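Uricase (Arthrobacter globiformis, PDB 2YZC) catalyses the oxidation of uric acid by molecular oxygen to 5-hydroxyisourate, which is then processed to allantoin. Local coordinates at residues A[143-148]-A[290-295]; A[148-153]-A[188-193]; A[243-248]-A[281-286]. All blocks are in the same frame, centred on the assembly; numbering follows the deposited sequence.

Contact 1 (A[143-148]-A[290-295]); sequences EQAIVA and ADHPIW
Val147 faces two side chains of the C-terminal tail at once, and its two methyls divide the work. The side chains of Val147 and Ile294 slide past each other in opposite directions, with Val147 CG2 3.7 Å from Ile294 CD1; the same methyl lies over one face of the Trp295 indole, offset toward the rim. CG1, anti to the backbone N (chi1 167°), meets the far corner of that indole, 3.8 Å from Trp295 CH2. On this same indole face sits CG2 of Ile294, so the isoleucine and the valine share one side of the ring. Ile294 CD1 reaches on to the strand and stops 3.4 Å from the carbonyl O of Ala145. Next along, Ala145 CB lies 3.4 Å from His292 NE2. The Glu143 carboxylate comes tip to tip with this ring, their planes 90° apart, but too close in the model to be relied on, and no bond is made. An alanine in place of His292 would probably leave the methyl of Ala145 without its ring neighbour and open a gap between tail and strand. Trp295 NE1 bonds to Glu242 and Ile294 O to Arg107, so the fit to strand 143-157 rests on apolar shape, with these polar groups satisfied outside it.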
ATOM      1  N   GLU A 143     -30.095  -3.900 -22.137  1.00 31.84           N
ATOM      2  CA  GLU A 143     -30.156  -3.341 -20.791  1.00 30.96           C
ATOM      3  C   GLU A 143     -28.842  -2.685 -20.388  1.00 28.60           C
ATOM      4  O   GLU A 143     -27.770  -3.278 -20.525  1.00 28.04           O
ATOM      5  CB  GLU A 143     -30.500  -4.422 -19.760  1.00 34.67           C
ATOM      6  CG  GLU A 143     -30.955  -3.840 -18.425  1.00 39.63           C
ATOM      7  CD  GLU A 143     -30.945  -4.848 -17.282  1.00 43.48           C
ATOM      8  OE1 GLU A 143     -31.381  -6.004 -17.484  1.00 44.42           O
ATOM      9  OE2 GLU A 143     -30.511  -4.473 -16.172  1.00 44.05           O
ATOM     10  N   GLN A 144     -28.941  -1.457 -19.893  1.00 25.10           N
ATOM     11  CA  GLN A 144     -27.788  -0.697 -19.431  1.00 25.34           C
ATOM     12  C   GLN A 144     -28.000  -0.391 -17.948  1.00 26.70           C
ATOM     13  O   GLN A 144     -28.930   0.334 -17.588  1.00 29.52           O
ATOM     14  CB  GLN A 144     -27.676   0.599 -20.225  1.00 24.07           C
ATOM     15  CG  GLN A 144     -27.286   0.384 -21.676  1.00 25.46           C
ATOM     16  CD  GLN A 144     -27.737   1.515 -22.573  1.00 26.89           C
ATOM     17  OE1 GLN A 144     -27.898   2.650 -22.127  1.00 27.96           O
ATOM     18  NE2 GLN A 144     -27.928   1.214 -23.852  1.00 28.79           N
ATOM     19  N   ALA A 145     -27.148  -0.954 -17.093  1.00 22.73           N
ATOM     20  CA  ALA A 145     -27.257  -0.747 -15.649  1.00 19.99           C
ATOM     21  C   ALA A 145     -26.046   0.020 -15.145  1.00 20.72           C
ATOM     22  O   ALA A 145     -24.909  -0.335 -15.464  1.00 18.75           O
ATOM     23  CB  ALA A 145     -27.351  -2.084 -14.939  1.00 17.57           C
ATOM     24  N   ILE A 146     -26.300   1.061 -14.353  1.00 19.42           N
ATOM     25  CA  ILE A 146     -25.239   1.894 -13.802  1.00 20.09           C
ATOM     26  C   ILE A 146     -25.268   1.994 -12.280  1.00 19.87           C
ATOM     27  O   ILE A 146     -26.322   2.231 -11.672  1.00 17.54           O
ATOM     28  CB  ILE A 146     -25.316   3.330 -14.360  1.00 20.76           C
ATOM     29  CG1 ILE A 146     -25.145   3.309 -15.878  1.00 18.62           C
ATOM     30  CG2 ILE A 146     -24.250   4.199 -13.712  1.00 20.36           C
ATOM     31  CD1 ILE A 146     -25.354   4.664 -16.527  1.00 21.91           C
ATOM     32  N   VAL A 147     -24.096   1.811 -11.679  1.00 19.34           N
ATOM     33  CA  VAL A 147     -23.917   1.910 -10.235  1.00 19.20           C
ATOM     34  C   VAL A 147     -22.843   2.965  -9.983  1.00 19.35           C
ATOM     35  O   VAL A 147     -21.714   2.825 -10.454  1.00 20.94           O
ATOM     36  CB  VAL A 147     -23.443   0.564  -9.621  1.00 18.02           C
ATOM     37  CG1 VAL A 147     -22.968   0.772  -8.178  1.00 18.15           C
ATOM     38  CG2 VAL A 147     -24.579  -0.455  -9.653  1.00 16.98           C
ATOM     39  N   ALA A 148     -23.202   4.028  -9.267  1.00 18.89           N
ATOM     40  CA  ALA A 148     -22.243   5.079  -8.940  1.00 17.96           C
ATOM     41  C   ALA A 148     -21.884   4.897  -7.474  1.00 18.99           C
ATOM     42  O   ALA A 148     -22.608   4.239  -6.735  1.00 17.23           O
ATOM     43  CB  ALA A 148     -22.860   6.464  -9.167  1.00 18.29           C
ATOM     44  N   ALA A 290     -34.386  -7.707  -6.478  1.00 32.24           N
ATOM     45  CA  ALA A 290     -33.681  -8.268  -5.335  1.00 33.97           C
ATOM     46  C   ALA A 290     -32.174  -8.441  -5.509  1.00 33.90           C
ATOM     47  O   ALA A 290     -31.396  -8.024  -4.651  1.00 33.63           O
ATOM     48  CB  ALA A 290     -34.310  -9.612  -4.958  1.00 35.04           C
ATOM     49  N   ASP A 291     -31.758  -9.060  -6.609  1.00 32.91           N
ATOM     50  CA  ASP A 291     -30.338  -9.295  -6.831  1.00 31.53           C
ATOM     51  C   ASP A 291     -29.866  -8.981  -8.242  1.00 29.66           C
ATOM     52  O   ASP A 291     -29.556  -9.888  -9.020  1.00 28.58           O
ATOM     53  CB  ASP A 291     -30.003 -10.740  -6.483  1.00 33.31           C
ATOM     54  N   HIS A 292     -29.793  -7.697  -8.573  1.00 26.33           N
ATOM     55  CA  HIS A 292     -29.345  -7.308  -9.900  1.00 25.98           C
ATOM     56  C   HIS A 292     -27.957  -7.894 -10.133  1.00 25.39           C
ATOM     57  O   HIS A 292     -27.086  -7.803  -9.268  1.00 24.60           O
ATOM     58  CB  HIS A 292     -29.289  -5.787 -10.034  1.00 24.66           C
ATOM     59  CG  HIS A 292     -29.141  -5.324 -11.447  1.00 26.05           C
ATOM     60  ND1 HIS A 292     -30.157  -4.693 -12.134  1.00 26.68           N
ATOM     61  CD2 HIS A 292     -28.118  -5.457 -12.324  1.00 25.13           C
ATOM     62  CE1 HIS A 292     -29.766  -4.459 -13.374  1.00 24.62           C
ATOM     63  NE2 HIS A 292     -28.534  -4.914 -13.515  1.00 26.44           N
ATOM     64  N   PRO A 293     -27.736  -8.512 -11.306  1.00 26.51           N
ATOM     65  CA  PRO A 293     -26.458  -9.129 -11.678  1.00 26.73           C
ATOM     66  C   PRO A 293     -25.231  -8.220 -11.599  1.00 25.73           C
ATOM     67  O   PRO A 293     -24.114  -8.702 -11.425  1.00 25.18           O
ATOM     68  CB  PRO A 293     -26.716  -9.610 -13.104  1.00 29.39           C
ATOM     69  CG  PRO A 293     -28.167  -9.945 -13.080  1.00 30.27           C
ATOM     70  CD  PRO A 293     -28.753  -8.767 -12.340  1.00 28.72           C
ATOM     71  N   ILE A 294     -25.431  -6.911 -11.722  1.00 24.51           N
ATOM     72  CA  ILE A 294     -24.308  -5.978 -11.675  1.00 24.31           C
ATOM     73  C   ILE A 294     -23.539  -6.053 -10.356  1.00 26.37           C
ATOM     74  O   ILE A 294     -22.352  -5.727 -10.297  1.00 26.96           O
ATOM     75  CB  ILE A 294     -24.785  -4.518 -11.912  1.00 24.11           C
ATOM     76  CG1 ILE A 294     -23.583  -3.609 -12.189  1.00 22.84           C
ATOM     77  CG2 ILE A 294     -25.553  -4.008 -10.694  1.00 21.41           C
ATOM     78  CD1 ILE A 294     -23.966  -2.265 -12.778  1.00 21.59           C
ATOM     79  N   TRP A 295     -24.208  -6.493  -9.296  1.00 26.89           N
ATOM     80  CA  TRP A 295     -23.563  -6.590  -7.993  1.00 29.65           C
ATOM     81  C   TRP A 295     -22.582  -7.750  -7.889  1.00 32.40           C
ATOM     82  O   TRP A 295     -21.702  -7.748  -7.030  1.00 33.28           O
ATOM     83  CB  TRP A 295     -24.618  -6.701  -6.888  1.00 27.80           C
ATOM     84  CG  TRP A 295     -25.456  -5.465  -6.749  1.00 23.57           C
ATOM     85  CD1 TRP A 295     -26.802  -5.358  -6.946  1.00 22.43           C
ATOM     86  CD2 TRP A 295     -24.997  -4.159  -6.381  1.00 22.74           C
ATOM     87  NE1 TRP A 295     -27.212  -4.066  -6.721  1.00 22.65           N
ATOM     88  CE2 TRP A 295     -26.124  -3.308  -6.372  1.00 22.34           C
ATOM     89  CE3 TRP A 295     -23.741  -3.624  -6.055  1.00 23.50           C
ATOM     90  CZ2 TRP A 295     -26.037  -1.951  -6.048  1.00 22.93           C
ATOM     91  CZ3 TRP A 295     -23.652  -2.270  -5.733  1.00 22.81           C
ATOM     92  CH2 TRP A 295     -24.796  -1.449  -5.732  1.00 24.27           C
TER

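Contact 2 (A[148-153]-A[188-193]); sequences AGIEGL and ARWRYN
Two neighbouring strands of the curled antiparallel sheet of the T-fold (tunnelling fold) of uricase, 143-157 and 182-192, pair here with axes 4.7 Å apart. Ala148 with Trp190 and Ile150 with Ala188 are hydrogen-bonded pairs, joined by four backbone bonds; between them Gly149 and Arg189 form a non-hydrogen-bonded pair whose CA atoms are only 4.1 Å apart. The indole of Trp190, its CG set between the backbone N and the carbonyl carbon (chi1 55°), folds back over the partner strand. Gly149 CA makes a CH-pi contact 3.9 Å from the centroid of the six-membered ring of Trp190, and Ala148 O lies over this same face, toward the rim. A CB at Gly149 would probably run into Ala188 O and Arg189 CG in this backbone. Trp190 NE1 donates to Tyr192 OH at 2.9 Å, which helps to set the turn of the indole; Ala148 CB packs against both rings. Helix 199-216 packs on the sheet face of Trp190 and Tyr192, through Val206 and Val202 respectively. On the face of Arg189, its guanidinium crosses the Glu151 carboxylate with the planes 31° apart. Arg189 NH2 gives a salt bridge of 2.7 Å to Glu151 OE2, in the guanidinium plane but from above that of the carboxylate.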
ATOM      1  N   ALA A 148     -23.202   4.028  -9.267  1.00 18.89           N
ATOM      2  CA  ALA A 148     -22.243   5.079  -8.940  1.00 17.96           C
ATOM      3  C   ALA A 148     -21.884   4.897  -7.474  1.00 18.99           C
ATOM      4  O   ALA A 148     -22.608   4.239  -6.735  1.00 17.23           O
ATOM      5  CB  ALA A 148     -22.860   6.464  -9.167  1.00 18.29           C
ATOM      6  N   GLY A 149     -20.765   5.465  -7.045  1.00 17.44           N
ATOM      7  CA  GLY A 149     -20.401   5.303  -5.656  1.00 16.83           C
ATOM      8  C   GLY A 149     -19.345   6.268  -5.176  1.00 18.52           C
ATOM      9  O   GLY A 149     -18.841   7.103  -5.929  1.00 17.53           O
ATOM     10  N   ILE A 150     -19.023   6.149  -3.898  1.00 18.98           N
ATOM     11  CA  ILE A 150     -18.012   6.990  -3.288  1.00 20.73           C
ATOM     12  C   ILE A 150     -17.204   6.096  -2.363  1.00 20.91           C
ATOM     13  O   ILE A 150     -17.730   5.136  -1.795  1.00 20.66           O
ATOM     14  CB  ILE A 150     -18.656   8.142  -2.486  1.00 21.47           C
ATOM     15  CG1 ILE A 150     -17.570   9.082  -1.950  1.00 23.39           C
ATOM     16  CG2 ILE A 150     -19.484   7.581  -1.342  1.00 20.96           C
ATOM     17  CD1 ILE A 150     -18.123  10.354  -1.335  1.00 23.08           C
ATOM     18  N   GLU A 151     -15.918   6.388  -2.233  1.00 20.71           N
ATOM     19  CA  GLU A 151     -15.071   5.603  -1.355  1.00 21.94           C
ATOM     20  C   GLU A 151     -13.939   6.470  -0.836  1.00 21.55           C
ATOM     21  O   GLU A 151     -13.711   7.570  -1.342  1.00 19.52           O
ATOM     22  CB  GLU A 151     -14.516   4.380  -2.097  1.00 23.34           C
ATOM     23  CG  GLU A 151     -13.641   4.696  -3.299  1.00 28.77           C
ATOM     24  CD  GLU A 151     -13.378   3.467  -4.159  1.00 33.62           C
ATOM     25  OE1 GLU A 151     -12.450   3.501  -4.998  1.00 34.14           O
ATOM     26  OE2 GLU A 151     -14.107   2.466  -4.002  1.00 35.73           O
ATOM     27  N   GLY A 152     -13.267   5.986   0.203  1.00 22.11           N
ATOM     28  CA  GLY A 152     -12.147   6.715   0.771  1.00 22.72           C
ATOM     29  C   GLY A 152     -12.504   7.978   1.529  1.00 22.52           C
ATOM     30  O   GLY A 152     -11.630   8.793   1.819  1.00 23.71           O
ATOM     31  N   LEU A 153     -13.782   8.149   1.848  1.00 23.12           N
ATOM     32  CA  LEU A 153     -14.232   9.325   2.583  1.00 22.84           C
ATOM     33  C   LEU A 153     -14.342   8.993   4.071  1.00 24.00           C
ATOM     34  O   LEU A 153     -15.341   8.432   4.524  1.00 24.24           O
ATOM     35  CB  LEU A 153     -15.584   9.795   2.048  1.00 24.39           C
ATOM     36  CG  LEU A 153     -16.236  10.979   2.764  1.00 25.48           C
ATOM     37  CD1 LEU A 153     -15.284  12.160   2.830  1.00 26.11           C
ATOM     38  CD2 LEU A 153     -17.511  11.355   2.027  1.00 28.02           C
ATOM     39  N   ALA A 188     -19.955   3.660  -0.334  1.00 19.48           N
ATOM     40  CA  ALA A 188     -21.348   3.463  -0.703  1.00 19.08           C
ATOM     41  C   ALA A 188     -21.479   3.338  -2.207  1.00 18.92           C
ATOM     42  O   ALA A 188     -20.736   3.962  -2.957  1.00 16.79           O
ATOM     43  CB  ALA A 188     -22.188   4.630  -0.206  1.00 18.93           C
ATOM     44  N   ARG A 189     -22.427   2.517  -2.638  1.00 18.74           N
ATOM     45  CA  ARG A 189     -22.679   2.326  -4.054  1.00 19.69           C
ATOM     46  C   ARG A 189     -24.185   2.247  -4.256  1.00 19.86           C
ATOM     47  O   ARG A 189     -24.885   1.541  -3.525  1.00 18.27           O
ATOM     48  CB  ARG A 189     -21.978   1.056  -4.538  1.00 24.51           C
ATOM     49  CG  ARG A 189     -20.495   1.289  -4.792  1.00 31.64           C
ATOM     50  CD  ARG A 189     -19.707   0.005  -4.883  1.00 38.12           C
ATOM     51  NE  ARG A 189     -18.315   0.255  -5.256  1.00 41.54           N
ATOM     52  CZ  ARG A 189     -17.495   1.090  -4.622  1.00 43.70           C
ATOM     53  NH1 ARG A 189     -17.915   1.777  -3.565  1.00 44.46           N
ATOM     54  NH2 ARG A 189     -16.245   1.235  -5.043  1.00 45.23           N
ATOM     55  N   TRP A 190     -24.680   3.004  -5.227  1.00 18.27           N
ATOM     56  CA  TRP A 190     -26.108   3.031  -5.508  1.00 18.28           C
ATOM     57  C   TRP A 190     -26.401   2.746  -6.980  1.00 18.63           C
ATOM     58  O   TRP A 190     -25.675   3.186  -7.883  1.00 17.18           O
ATOM     59  CB  TRP A 190     -26.696   4.381  -5.057  1.00 17.11           C
ATOM     60  CG  TRP A 190     -26.017   5.596  -5.634  1.00 17.65           C
ATOM     61  CD1 TRP A 190     -26.393   6.292  -6.746  1.00 17.25           C
ATOM     62  CD2 TRP A 190     -24.859   6.269  -5.114  1.00 18.11           C
ATOM     63  NE1 TRP A 190     -25.550   7.358  -6.949  1.00 19.82           N
ATOM     64  CE2 TRP A 190     -24.599   7.368  -5.964  1.00 18.14           C
ATOM     65  CE3 TRP A 190     -24.019   6.052  -4.014  1.00 18.29           C
ATOM     66  CZ2 TRP A 190     -23.532   8.252  -5.748  1.00 18.31           C
ATOM     67  CZ3 TRP A 190     -22.954   6.934  -3.799  1.00 17.82           C
ATOM     68  CH2 TRP A 190     -22.725   8.019  -4.664  1.00 18.37           C
ATOM     69  N   ARG A 191     -27.460   1.980  -7.212  1.00 19.07           N
ATOM     70  CA  ARG A 191     -27.852   1.595  -8.559  1.00 18.19           C
ATOM     71  C   ARG A 191     -29.004   2.443  -9.086  1.00 19.54           C
ATOM     72  O   ARG A 191     -30.038   2.571  -8.435  1.00 17.95           O
ATOM     73  CB  ARG A 191     -28.259   0.121  -8.582  1.00 19.06           C
ATOM     74  CG  ARG A 191     -28.709  -0.380  -9.957  1.00 19.04           C
ATOM     75  CD  ARG A 191     -28.939  -1.887  -9.945  1.00 21.42           C
ATOM     76  NE  ARG A 191     -30.110  -2.278  -9.161  1.00 21.01           N
ATOM     77  CZ  ARG A 191     -31.368  -2.122  -9.570  1.00 22.64           C
ATOM     78  NH1 ARG A 191     -31.623  -1.579 -10.753  1.00 23.22           N
ATOM     79  NH2 ARG A 191     -32.373  -2.516  -8.800  1.00 23.13           N
ATOM     80  N   TYR A 192     -28.813   3.018 -10.270  1.00 18.11           N
ATOM     81  CA  TYR A 192     -29.840   3.838 -10.890  1.00 19.46           C
ATOM     82  C   TYR A 192     -30.811   2.929 -11.633  1.00 19.79           C
ATOM     83  O   TYR A 192     -30.412   1.900 -12.172  1.00 20.24           O
ATOM     84  CB  TYR A 192     -29.203   4.822 -11.872  1.00 18.25           C
ATOM     85  CG  TYR A 192     -28.320   5.860 -11.213  1.00 18.00           C
ATOM     86  CD1 TYR A 192     -28.836   6.736 -10.260  1.00 18.41           C
ATOM     87  CD2 TYR A 192     -26.974   5.982 -11.557  1.00 19.72           C
ATOM     88  CE1 TYR A 192     -28.039   7.712  -9.665  1.00 19.00           C
ATOM     89  CE2 TYR A 192     -26.164   6.957 -10.969  1.00 19.46           C
ATOM     90  CZ  TYR A 192     -26.706   7.818 -10.026  1.00 19.34           C
ATOM     91  OH  TYR A 192     -25.924   8.788  -9.448  1.00 19.15           O
ATOM     92  N   ASN A 193     -32.087   3.301 -11.656  1.00 21.97           N
ATOM     93  CA  ASN A 193     -33.075   2.497 -12.365  1.00 23.78           C
ATOM     94  C   ASN A 193     -33.303   3.044 -13.773  1.00 24.53           C
ATOM     95  O   ASN A 193     -34.194   2.591 -14.495  1.00 24.10           O
ATOM     96  CB  ASN A 193     -34.395   2.445 -11.580  1.00 21.76           C
ATOM     97  CG  ASN A 193     -34.864   3.809 -11.119  1.00 22.28           C
ATOM     98  OD1 ASN A 193     -35.348   3.958  -9.994  1.00 28.05           O
ATOM     99  ND2 ASN A 193     -34.741   4.807 -11.981  1.00 20.23           N
TER

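Contact 3 (A[243-248]-A[281-286]); sequences IKMSLP and ATIQRE
Strands 243-248 and 281-285 run antiparallel, their axes 4.8 Å apart at 163°, with Ile243 opposite Ile283, Lys244 opposite Thr282 and Met245 opposite Ala281. The first and last are hydrogen-bonded pairs and the middle one is not, a regular antiparallel ladder of the T-fold sheet. The straightest of the four backbone bonds, Ile283 N to Ile243 O, measures 2.9 Å with 175° at the hydrogen; Ile243 N returns to Ile283 O, and Met245 and Ala281 exchange a matching pair. Between these rungs the CA-H of Lys244 points to Ala281 O at 3.4 Å, and that of Thr282 to Ile243 O.

The side chains of Lys244 and Thr282 lie side by side and point the same way. The lysine chain is extended beyond CG and passes Thr282 with its methylenes: Lys244 CE is 3.3 Å from Thr282 OG1, and Lys244 CG 3.8 Å from Thr282 CG2. Its ammonium goes on to a cation-pi contact with Trp295. On the other face Ile243 and Ile283 also stand side by side, and it is the branch methyl that touches, Ile243 CG2 at 3.9 Å from Ile283 CB. Ile243 CG1, anti to the backbone N (chi1 179°), leads away from the partner strand. Met245 adds a looser contact through its terminal methyl, Met245 CE to Ile283 CG1 at 4.3 Å.

Helix 222-236 packs on the face of Met245 and Ile283, with Met226 against Met245 and Ala281, and Tyr227 against Ile283; this helix also carries Gln223, which lines the allantoate pocket. Strand 182-192 borders 243-248 on its other edge through the backbone of Arg189. Beyond 281-285 the sheet runs on across the subunit interface: Ala281, Ile283 and Gln284 pair with an antiparallel strand of the third subunit.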
ATOM      1  N   ILE A 243     -29.150   1.241  -2.448  1.00 18.17           N
ATOM      2  CA  ILE A 243     -27.826   1.718  -2.103  1.00 18.31           C
ATOM      3  C   ILE A 243     -27.244   0.705  -1.138  1.00 17.68           C
ATOM      4  O   ILE A 243     -27.931   0.218  -0.236  1.00 20.39           O
ATOM      5  CB  ILE A 243     -27.880   3.121  -1.456  1.00 18.21           C
ATOM      6  CG1 ILE A 243     -26.462   3.571  -1.079  1.00 19.08           C
ATOM      7  CG2 ILE A 243     -28.785   3.105  -0.233  1.00 19.54           C
ATOM      8  CD1 ILE A 243     -26.378   5.001  -0.610  1.00 19.52           C
ATOM      9  N   LYS A 244     -25.985   0.356  -1.358  1.00 18.93           N
ATOM     10  CA  LYS A 244     -25.301  -0.599  -0.508  1.00 18.86           C
ATOM     11  C   LYS A 244     -24.152   0.123   0.156  1.00 21.83           C
ATOM     12  O   LYS A 244     -23.469   0.921  -0.482  1.00 15.66           O
ATOM     13  CB  LYS A 244     -24.752  -1.764  -1.327  1.00 22.25           C
ATOM     14  CG  LYS A 244     -25.815  -2.641  -1.955  1.00 24.52           C
ATOM     15  CD  LYS A 244     -25.197  -3.866  -2.599  1.00 25.85           C
ATOM     16  CE  LYS A 244     -26.265  -4.888  -2.957  1.00 29.27           C
ATOM     17  NZ  LYS A 244     -25.647  -6.155  -3.428  1.00 32.40           N
ATOM     18  N   MET A 245     -23.945  -0.157   1.434  1.00 19.33           N
ATOM     19  CA  MET A 245     -22.854   0.469   2.156  1.00 21.04           C
ATOM     20  C   MET A 245     -22.044  -0.560   2.921  1.00 20.80           C
ATOM     21  O   MET A 245     -22.568  -1.580   3.379  1.00 17.10           O
ATOM     22  CB  MET A 245     -23.394   1.523   3.120  1.00 23.21           C
ATOM     23  CG  MET A 245     -23.992   2.726   2.425  1.00 28.82           C
ATOM     24  SD  MET A 245     -24.900   3.780   3.563  1.00 32.98           S
ATOM     25  CE  MET A 245     -26.522   3.100   3.378  1.00 33.08           C
ATOM     26  N   SER A 246     -20.753  -0.274   3.039  1.00 20.97           N
ATOM     27  CA  SER A 246     -19.818  -1.120   3.757  1.00 20.15           C
ATOM     28  C   SER A 246     -19.087  -0.128   4.651  1.00 20.62           C
ATOM     29  O   SER A 246     -18.274   0.668   4.176  1.00 20.38           O
ATOM     30  CB  SER A 246     -18.847  -1.785   2.781  1.00 21.21           C
ATOM     31  OG  SER A 246     -17.973  -2.662   3.464  1.00 22.75           O
ATOM     32  N   LEU A 247     -19.396  -0.167   5.943  1.00 18.87           N
ATOM     33  CA  LEU A 247     -18.808   0.765   6.890  1.00 20.47           C
ATOM     34  C   LEU A 247     -18.006   0.125   8.005  1.00 19.90           C
ATOM     35  O   LEU A 247     -18.544  -0.619   8.819  1.00 21.49           O
ATOM     36  CB  LEU A 247     -19.909   1.618   7.522  1.00 19.86           C
ATOM     37  CG  LEU A 247     -20.872   2.348   6.585  1.00 23.06           C
ATOM     38  CD1 LEU A 247     -21.885   3.122   7.406  1.00 19.51           C
ATOM     39  CD2 LEU A 247     -20.093   3.287   5.675  1.00 22.22           C
ATOM     40  N   PRO A 248     -16.696   0.395   8.050  1.00 21.10           N
ATOM     41  CA  PRO A 248     -15.907  -0.198   9.127  1.00 20.21           C
ATOM     42  C   PRO A 248     -16.096   0.652  10.376  1.00 21.60           C
ATOM     43  O   PRO A 248     -16.350   1.857  10.280  1.00 21.80           O
ATOM     44  CB  PRO A 248     -14.476  -0.109   8.597  1.00 21.49           C
ATOM     45  CG  PRO A 248     -14.504   1.145   7.777  1.00 22.15           C
ATOM     46  CD  PRO A 248     -15.824   1.008   7.032  1.00 21.60           C
ATOM     47  N   ALA A 281     -24.839  -3.301   4.620  1.00 20.57           N
ATOM     48  CA  ALA A 281     -26.252  -3.488   4.344  1.00 21.73           C
ATOM     49  C   ALA A 281     -26.704  -2.862   3.039  1.00 23.51           C
ATOM     50  O   ALA A 281     -26.060  -1.963   2.495  1.00 21.52           O
ATOM     51  CB  ALA A 281     -27.087  -2.930   5.483  1.00 21.31           C
ATOM     52  N   THR A 282     -27.835  -3.363   2.557  1.00 23.78           N
ATOM     53  CA  THR A 282     -28.461  -2.887   1.340  1.00 22.63           C
ATOM     54  C   THR A 282     -29.790  -2.263   1.754  1.00 23.06           C
ATOM     55  O   THR A 282     -30.588  -2.897   2.451  1.00 21.55           O
ATOM     56  CB  THR A 282     -28.770  -4.044   0.371  1.00 23.76           C
ATOM     57  OG1 THR A 282     -27.574  -4.777   0.084  1.00 25.45           O
ATOM     58  CG2 THR A 282     -29.353  -3.503  -0.927  1.00 25.29           C
ATOM     59  N   ILE A 283     -30.011  -1.019   1.352  1.00 22.20           N
ATOM     60  CA  ILE A 283     -31.262  -0.331   1.639  1.00 22.97           C
ATOM     61  C   ILE A 283     -31.933  -0.241   0.269  1.00 23.88           C
ATOM     62  O   ILE A 283     -31.368   0.332  -0.663  1.00 21.54           O
ATOM     63  CB  ILE A 283     -31.013   1.080   2.205  1.00 24.33           C
ATOM     64  CG1 ILE A 283     -30.236   0.986   3.520  1.00 27.05           C
ATOM     65  CG2 ILE A 283     -32.332   1.790   2.441  1.00 24.79           C
ATOM     66  CD1 ILE A 283     -30.970   0.237   4.618  1.00 28.64           C
ATOM     67  N   GLN A 284     -33.125  -0.822   0.148  1.00 24.28           N
ATOM     68  CA  GLN A 284     -33.833  -0.851  -1.128  1.00 25.86           C
ATOM     69  C   GLN A 284     -35.191  -0.163  -1.169  1.00 25.40           C
ATOM     70  O   GLN A 284     -35.852   0.016  -0.147  1.00 24.29           O
ATOM     71  CB  GLN A 284     -34.034  -2.304  -1.569  1.00 27.66           C
ATOM     72  CG  GLN A 284     -32.774  -3.044  -1.958  1.00 33.56           C
ATOM     73  CD  GLN A 284     -33.051  -4.469  -2.411  1.00 37.86           C
ATOM     74  OE1 GLN A 284     -32.234  -5.086  -3.100  1.00 38.88           O
ATOM     75  NE2 GLN A 284     -34.204  -5.001  -2.016  1.00 38.36           N
ATOM     76  N   ARG A 285     -35.596   0.222  -2.375  1.00 23.63           N
ATOM     77  CA  ARG A 285     -36.900   0.831  -2.585  1.00 25.83           C
ATOM     78  C   ARG A 285     -37.829  -0.385  -2.586  1.00 25.13           C
ATOM     79  O   ARG A 285     -37.558  -1.370  -3.275  1.00 23.79           O
ATOM     80  CB  ARG A 285     -36.938   1.539  -3.943  1.00 26.58           C
ATOM     81  CG  ARG A 285     -38.221   2.300  -4.234  1.00 28.40           C
ATOM     82  CD  ARG A 285     -38.137   3.009  -5.588  1.00 27.34           C
ATOM     83  NE  ARG A 285     -37.108   4.046  -5.597  1.00 27.05           N
ATOM     84  CZ  ARG A 285     -37.203   5.200  -4.941  1.00 26.38           C
ATOM     85  NH1 ARG A 285     -38.288   5.470  -4.228  1.00 25.34           N
ATOM     86  NH2 ARG A 285     -36.208   6.078  -4.987  1.00 24.53           N
ATOM     87  N   GLU A 286     -38.908  -0.334  -1.815  1.00 26.01           N
ATOM     88  CA  GLU A 286     -39.817  -1.477  -1.751  1.00 28.22           C
ATOM     89  C   GLU A 286     -40.232  -1.992  -3.125  1.00 27.64           C
ATOM     90  O   GLU A 286     -40.608  -1.217  -3.998  1.00 27.57           O
ATOM     91  CB  GLU A 286     -41.081  -1.137  -0.952  1.00 32.00           C
ATOM     92  CG  GLU A 286     -41.942  -2.370  -0.682  1.00 36.82           C
ATOM     93  CD  GLU A 286     -43.348  -2.047  -0.192  1.00 42.76           C
ATOM     94  OE1 GLU A 286     -44.076  -3.002   0.160  1.00 44.04           O
ATOM     95  OE2 GLU A 286     -43.732  -0.855  -0.166  1.00 43.65           O
TER

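All three contacts are largely buried and belong to one antiparallel sheet, but contacts 2 and 3 are strand pairings within it, while contact 1 lays the C-terminal tail against it. Contacts 1 and 2 divide strand 143-157 between them and share Ala148. Contacts 2 and 3 meet where strands 182-192 and 240-254 are neighbours, Arg189 O lying 2.7 Å from Lys244 N. Contact 2 sits close to the centre of the chain and adds a salt bridge to its ladder; contact 3, farther out, borders another subunit; contact 1 relies on apolar packing. Trp295 connects them, touching Arg189 of contact 2 and Lys244 of contact 3.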